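Local structure of cytochrome P450 monooxygenase (Rhodococcus sp. ECU0066, 6KBH) at residues Ala110-Val113 against Leu114-Gly118; Leu759-Thr762 against Glu763-Ala766; Pro677-Thr680 against Leu681-Glu684. The protein probably works as a self-sufficient monooxygenase, carrying electrons from a bound FMN through a [2Fe-2S] cluster to the heme of its P450 part. One frame throughout, in Å; residues are numbered along the deposited sequence.

Contact 1. Residues Ala110-Val113 against Leu114-Gly118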
loop_
_atom_site.group_PDB
_atom_site.type_symbol
_atom_site.label_atom_id
_atom_site.label_comp_id
_atom_site.label_asym_id
_atom_site.label_seq_id
_atom_site.Cartn_x
_atom_site.Cartn_y
_atom_site.Cartn_z
ATOM N N ALA A 110 -27.137 1.671 33.195
ATOM C CA ALA A 110 -26.283 2.370 32.240
ATOM C C ALA A 110 -27.079 2.943 31.074
ATOM O O ALA A 110 -26.691 3.973 30.514
ATOM C CB ALA A 110 -25.189 1.432 31.731
ATOM N N ASN A 111 -28.181 2.296 30.686
ATOM C CA ASN A 111 -29.048 2.884 29.670
ATOM C C ASN A 111 -29.718 4.147 30.191
ATOM O O ASN A 111 -29.868 5.129 29.454
ATOM C CB ASN A 111 -30.101 1.875 29.215
ATOM C CG ASN A 111 -29.612 0.994 28.084
ATOM O OD1 ASN A 111 -28.812 1.420 27.252
ATOM N ND2 ASN A 111 -30.099 -0.241 28.045
ATOM N N ALA A 112 -30.132 4.137 31.461
ATOM C CA ALA A 112 -30.704 5.334 32.065
ATOM C C ALA A 112 -29.709 6.487 32.044
ATOM O O ALA A 112 -30.084 7.636 31.782
ATOM C CB ALA A 112 -31.156 5.035 33.495
ATOM N N VAL A 113 -28.433 6.198 32.314
ATOM C CA VAL A 113 -27.401 7.230 32.252
ATOM C C VAL A 113 -27.273 7.767 30.833
ATOM O O VAL A 113 -27.136 8.980 30.622
ATOM C CB VAL A 113 -26.060 6.678 32.772
ATOM C CG1 VAL A 113 -25.000 7.765 32.776
ATOM C CG2 VAL A 113 -26.230 6.079 34.164
ATOM N N LEU A 114 -27.311 6.876 29.839
ATOM C CA LEU A 114 -27.253 7.314 28.448
ATOM C C LEU A 114 -28.465 8.164 28.086
ATOM O O LEU A 114 -28.334 9.193 27.412
ATOM C CB LEU A 114 -27.158 6.105 27.516
ATOM C CG LEU A 114 -25.837 5.338 27.442
ATOM C CD1 LEU A 114 -26.040 4.029 26.696
ATOM C CD2 LEU A 114 -24.754 6.178 26.776
ATOM N N ALA A 115 -29.656 7.746 28.523
ATOM C CA ALA A 115 -30.867 8.487 28.190
ATOM C C ALA A 115 -30.896 9.854 28.862
ATOM O O ALA A 115 -31.549 10.776 28.358
ATOM C CB ALA A 115 -32.103 7.676 28.576
ATOM N N ARG A 116 -30.200 10.006 29.994
ATOM C CA ARG A 116 -30.193 11.289 30.691
ATOM C C ARG A 116 -29.505 12.374 29.873
ATOM O O ARG A 116 -29.920 13.538 29.923
ATOM C CB ARG A 116 -29.531 11.142 32.059
ATOM C CG ARG A 116 -30.458 10.577 33.124
ATOM C CD ARG A 116 -30.002 10.973 34.513
ATOM N NE ARG A 116 -28.684 10.432 34.827
ATOM C CZ ARG A 116 -28.481 9.260 35.421
ATOM N NH1 ARG A 116 -29.514 8.503 35.766
ATOM N NH2 ARG A 116 -27.246 8.846 35.671
ATOM N N TYR A 117 -28.463 12.023 29.121
ATOM C CA TYR A 117 -27.891 12.929 28.138
ATOM C C TYR A 117 -28.625 12.876 26.804
ATOM O O TYR A 117 -28.152 13.470 25.830
ATOM C CB TYR A 117 -26.408 12.623 27.918
ATOM C CG TYR A 117 -25.509 12.974 29.082
ATOM C CD1 TYR A 117 -25.331 12.093 30.142
ATOM C CD2 TYR A 117 -24.832 14.186 29.117
ATOM C CE1 TYR A 117 -24.504 12.412 31.207
ATOM C CE2 TYR A 117 -24.005 14.515 30.176
ATOM C CZ TYR A 117 -23.845 13.622 31.218
ATOM O OH TYR A 117 -23.026 13.940 32.276
ATOM N N GLY A 118 -29.758 12.173 26.742
ATOM C CA GLY A 118 -30.542 12.056 25.527
ATOM C C GLY A 118 -29.731 11.629 24.322
ATOM O O GLY A 118 -29.865 12.202 23.236
#

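Contact 2. Residues Leu759-Thr762 against Glu763-Ala766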
loop_
_atom_site.group_PDB
_atom_site.type_symbol
_atom_site.label_atom_id
_atom_site.label_comp_id
_atom_site.label_asym_id
_atom_site.label_seq_id
_atom_site.Cartn_x
_atom_site.Cartn_y
_atom_site.Cartn_z
ATOM N N LEU A 759 3.010 -3.221 -23.042
ATOM C CA LEU A 759 2.626 -4.588 -23.359
ATOM C C LEU A 759 2.735 -4.861 -24.855
ATOM O O LEU A 759 2.252 -4.075 -25.677
ATOM C CB LEU A 759 1.207 -4.878 -22.866
ATOM C CG LEU A 759 1.082 -4.945 -21.339
ATOM C CD1 LEU A 759 -0.341 -4.667 -20.889
ATOM C CD2 LEU A 759 1.567 -6.277 -20.785
ATOM N N THR A 760 3.372 -5.982 -25.190
ATOM C CA THR A 760 3.492 -6.432 -26.570
ATOM C C THR A 760 2.115 -6.588 -27.203
ATOM O O THR A 760 1.123 -6.843 -26.517
ATOM C CB THR A 760 4.236 -7.766 -26.624
ATOM O OG1 THR A 760 3.302 -8.839 -26.451
ATOM C CG2 THR A 760 5.276 -7.836 -25.516
ATOM N N LYS A 761 2.058 -6.441 -28.531
ATOM C CA LYS A 761 0.781 -6.540 -29.230
ATOM C C LYS A 761 0.119 -7.896 -29.023
ATOM O O LYS A 761 -1.108 -8.000 -29.137
ATOM C CB LYS A 761 0.965 -6.258 -30.726
ATOM C CG LYS A 761 -0.344 -6.006 -31.462
ATOM C CD LYS A 761 -1.094 -4.824 -30.857
ATOM C CE LYS A 761 -2.592 -4.922 -31.117
ATOM N NZ LYS A 761 -3.225 -6.024 -30.333
ATOM N N THR A 762 0.898 -8.932 -28.703
ATOM C CA THR A 762 0.306 -10.212 -28.326
ATOM C C THR A 762 -0.295 -10.147 -26.927
ATOM O O THR A 762 -1.393 -10.665 -26.693
ATOM C CB THR A 762 1.352 -11.324 -28.402
ATOM O OG1 THR A 762 2.350 -11.114 -27.395
ATOM C CG2 THR A 762 2.016 -11.345 -29.775
ATOM N N GLU A 763 0.415 -9.519 -25.985
ATOM C CA GLU A 763 -0.115 -9.377 -24.633
ATOM C C GLU A 763 -1.415 -8.585 -24.635
ATOM O O GLU A 763 -2.334 -8.876 -23.860
ATOM C CB GLU A 763 0.925 -8.709 -23.734
ATOM C CG GLU A 763 2.059 -9.636 -23.328
ATOM C CD GLU A 763 3.232 -8.903 -22.709
ATOM O OE1 GLU A 763 3.337 -7.673 -22.894
ATOM O OE2 GLU A 763 4.055 -9.561 -22.041
ATOM N N ARG A 764 -1.513 -7.584 -25.509
ATOM C CA ARG A 764 -2.757 -6.839 -25.647
ATOM C C ARG A 764 -3.868 -7.707 -26.222
ATOM O O ARG A 764 -5.038 -7.531 -25.863
ATOM C CB ARG A 764 -2.513 -5.603 -26.510
ATOM C CG ARG A 764 -1.291 -4.814 -26.058
ATOM C CD ARG A 764 -0.942 -3.668 -26.991
ATOM N NE ARG A 764 -1.780 -2.494 -26.772
ATOM C CZ ARG A 764 -1.383 -1.246 -26.997
ATOM N NH1 ARG A 764 -0.155 -1.009 -27.436
ATOM N NH2 ARG A 764 -2.206 -0.232 -26.775
ATOM N N ALA A 765 -3.521 -8.652 -27.098
ATOM C CA ALA A 765 -4.519 -9.557 -27.659
ATOM C C ALA A 765 -5.127 -10.445 -26.581
ATOM O O ALA A 765 -6.354 -10.561 -26.478
ATOM C CB ALA A 765 -3.895 -10.408 -28.764
ATOM N N ALA A 766 -4.278 -11.083 -25.766
ATOM C CA ALA A 766 -4.759 -12.024 -24.758
ATOM C C ALA A 766 -5.711 -11.379 -23.758
ATOM O O ALA A 766 -6.497 -12.092 -23.124
ATOM C CB ALA A 766 -3.577 -12.650 -24.017
#

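Contact 3. Residues Pro677-Thr680 against Leu681-Glu684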
loop_
_atom_site.group_PDB
_atom_site.type_symbol
_atom_site.label_atom_id
_atom_site.label_comp_id
_atom_site.label_asym_id
_atom_site.label_seq_id
_atom_site.Cartn_x
_atom_site.Cartn_y
_atom_site.Cartn_z
ATOM N N PRO A 677 7.625 -7.993 -42.655
ATOM C CA PRO A 677 6.688 -8.791 -41.850
ATOM C C PRO A 677 6.334 -8.110 -40.535
ATOM O O PRO A 677 7.001 -7.154 -40.124
ATOM C CB PRO A 677 7.449 -10.103 -41.633
ATOM C CG PRO A 677 8.308 -10.224 -42.846
ATOM C CD PRO A 677 8.714 -8.820 -43.209
ATOM N N ASP A 678 5.292 -8.597 -39.859
ATOM C CA ASP A 678 4.655 -7.806 -38.810
ATOM C C ASP A 678 5.492 -7.742 -37.535
ATOM O O ASP A 678 5.714 -6.655 -36.989
ATOM C CB ASP A 678 3.261 -8.360 -38.516
ATOM C CG ASP A 678 2.245 -7.924 -39.547
ATOM O OD1 ASP A 678 2.566 -7.002 -40.322
ATOM O OD2 ASP A 678 1.134 -8.493 -39.586
ATOM N N ASP A 679 5.972 -8.887 -37.048
ATOM C CA ASP A 679 6.712 -8.935 -35.790
ATOM C C ASP A 679 8.196 -8.638 -35.975
ATOM O O ASP A 679 9.023 -9.073 -35.161
ATOM C CB ASP A 679 6.511 -10.292 -35.113
ATOM C CG ASP A 679 6.228 -10.165 -33.628
ATOM O OD1 ASP A 679 6.489 -9.081 -33.061
ATOM O OD2 ASP A 679 5.743 -11.146 -33.025
ATOM N N THR A 680 8.551 -7.905 -37.034
ATOM C CA THR A 680 9.949 -7.645 -37.363
ATOM C C THR A 680 10.569 -6.581 -36.465
ATOM O O THR A 680 11.694 -6.754 -35.984
ATOM C CB THR A 680 10.068 -7.215 -38.826
ATOM O OG1 THR A 680 9.016 -6.291 -39.137
ATOM C CG2 THR A 680 9.969 -8.418 -39.745
ATOM N N LEU A 681 9.868 -5.475 -36.239
ATOM C CA LEU A 681 10.434 -4.322 -35.550
ATOM C C LEU A 681 10.021 -4.319 -34.086
ATOM O O LEU A 681 8.847 -4.530 -33.766
ATOM C CB LEU A 681 9.990 -3.015 -36.211
ATOM C CG LEU A 681 10.271 -1.765 -35.371
ATOM C CD1 LEU A 681 11.771 -1.543 -35.223
ATOM C CD2 LEU A 681 9.590 -0.536 -35.947
ATOM N N HIS A 682 10.984 -4.069 -33.204
ATOM C CA HIS A 682 10.706 -3.859 -31.792
ATOM C C HIS A 682 11.354 -2.558 -31.354
ATOM O O HIS A 682 12.483 -2.252 -31.744
ATOM C CB HIS A 682 11.211 -5.015 -30.935
ATOM C CG HIS A 682 10.829 -6.363 -31.459
ATOM N ND1 HIS A 682 11.512 -6.984 -32.481
ATOM C CD2 HIS A 682 9.832 -7.207 -31.103
ATOM C CE1 HIS A 682 10.954 -8.154 -32.732
ATOM N NE2 HIS A 682 9.932 -8.314 -31.910
ATOM N N VAL A 683 10.631 -1.793 -30.551
ATOM C CA VAL A 683 11.061 -0.474 -30.117
ATOM C C VAL A 683 10.897 -0.379 -28.610
ATOM O O VAL A 683 10.046 -1.047 -28.017
ATOM C CB VAL A 683 10.257 0.649 -30.808
ATOM C CG1 VAL A 683 10.805 0.909 -32.198
ATOM C CG2 VAL A 683 8.795 0.264 -30.870
ATOM N N GLU A 684 11.731 0.445 -27.989
ATOM C CA GLU A 684 11.544 0.850 -26.605
ATOM C C GLU A 684 11.523 2.371 -26.550
ATOM O O GLU A 684 12.467 3.032 -27.002
ATOM C CB GLU A 684 12.646 0.297 -25.691
ATOM C CG GLU A 684 12.742 1.007 -24.344
ATOM C CD GLU A 684 13.123 0.079 -23.200
ATOM O OE1 GLU A 684 12.272 -0.734 -22.775
ATOM O OE2 GLU A 684 14.267 0.176 -22.711
#

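Contact 1. Residues Ala110-Val113 against Leu114-Gly118
A Schellman motif ends helix 108-116 here, just after Leu114, Ala115 and Arg116 have turned back onto the carbonyls of Ala110, Asn111 and Ala112. Leu114 N reaches Ala110 O at 3.0 Å, Ala115 N reaches Asn111 O at 2.8 Å and Arg116 N reaches Ala112 O at 3.0 Å; the last bond is bent to 135°, and Arg116 N adds a weak one to Val113 O. Beyond it Gly118 N bonds to Ala115 O (2.8 Å) while Tyr119 N returns to Leu114 O, and Gly118, the C-prime residue, has a positive phi of 51°.

Arg116 bends at its third torsion (chi3 -63°), which folds the guanidinium back over Val113: NH2 meets the CG2 methyl, and one face of the group lies over Val113 CA and Ala112 O near its rim. Tyr117 sets its ring edge, at CD1, in plane against Val113 O at 3.6 Å. On another side of the helix the Leu114 and Asn111 side chains cross obliquely, Leu114 CD1 lying 3.8 Å from the amide oxygen Asn111 OD1.

The turn packs on helix 219-242, where Ala110 meets Gln222, Leu114 meets Ala226, Val113 meets Asp227 and Tyr117 meets Gln234; Tyr117 OH also forms a weak hydrogen bond with Lys231.

Contact 2. Residues Leu759-Thr762 against Glu763-Ala766
Glu763 turns its carboxylate back to Thr760, the N-cap of helix 761-766, and takes the backbone N-H there: Thr760 N to Glu763 OE1 is 2.9 Å. This is the side-chain-to-N-cap half of a capping box. The donor comes from the anti side of OE1, 35° out of the carboxylate plane. The threonine hydroxyls also pair, Thr760 OG1 with Thr762 OG1 at 2.6 Å, each held between its own backbone N and carbonyl carbon (chi1 87° and 67°).

Backbone bonds then start the helix: Arg764 N to Thr760 O (2.9 Å), Ala765 N to Lys761 O (3.2 Å) and Ala766 N to Thr762 O (3.1 Å).

Two methyl groups make van der Waals contact with the Glu763 carboxylate: Leu759, crossing Glu763 at about a right angle, lays CD2 beside OE1 and CD, and Thr760 CG2 packs 3.6 Å from Glu763 CD. With an alanine here in place of Glu763, the Thr760 N-H would probably be left without its acceptor, and the methyls of Leu759 and Thr760 without the carboxylate they lie against.

As for charge, the positive groups of Lys761 and Arg764 come near without touching, Lys761 NZ 5.2 Å from Arg764 NE, while Arg764 NH2 has a long, weak ion pair with Asp756. Asp756 also accepts from Leu759 N. The Leu759 side chain rests on Thr769 and Met771 of strand 769-771, about 9 Å from the [2Fe-2S] cluster.

Contact 3. Residues Pro677-Thr680 against Leu681-Glu684
His682 folds back over the turn formed by Asp679 and Thr680 where the chain enters strand 681-685, an outermost strand of the five-stranded parallel sheet in the reductase part, a sheet of the kind found in the NAD-binding domains of ferredoxin reductases. The first shell is made by the imidazole ring. His682 CE1 lies 3.2 Å from the backbone oxygen Asp679 O, and His682 ND1 is 3.5 Å from Thr680 O, both oxygens approaching the ring obliquely. The Asp679 carboxylate passes aslant of the NE2 corner, off the ring plane, with the two planes 33° apart. A negative group beside the imidazole is likely to steady its protonated form, although no salt bridge is made.

What puts the ring there is its first torsion: CG lies anti to the carbonyl carbon (chi1 -48°), swinging the imidazole back along the chain instead of forward with the strand. Tyr658 of strand 655-661 stacks on the ring, and Gln656 touches the side chain as well.

Farther out, the backbone is fixed by the neighbouring strand: Thr680 and His682 bond to Val657, and His682 and Glu684 to Ser659. The strand is reached from 655-661 through helix 663-672, a beta-alpha-beta crossover. Leu681 and Val683 pack against that helix, on Leu669 and Leu666, whereas Glu684 touches the FMN, for which it is a binding residue.

On the loop side, Thr680 OG1 sits between its own backbone N and carbonyl carbon and points to Pro677 O, a hydrogen bond modelled at a doubtfully short 2.4 Å. Across the turn, Asp679 OD1 stops 3.7 Å from His682 NE2.

Along the chain contact 1 comes first, then contact 3, then contact 2. Contact 1 lies in the P450 part, packed on helix 219-242, with its centre 65 Å from that of contact 2 and 76 Å from that of contact 3, on the opposite side of the chain's centre. Contacts 2 and 3 are neighbours: their centres are 13 Å apart and their nearest atoms about 5 Å, without touching. Contact 3 belongs to the parallel sheet of the reductase part and ends at the FMN, while contact 2 belongs to the [2Fe-2S] domain. Their closeness shows the reductase sheet and the [2Fe-2S] domain lying next to each other, consistent with electron transfer from FMN to the cluster.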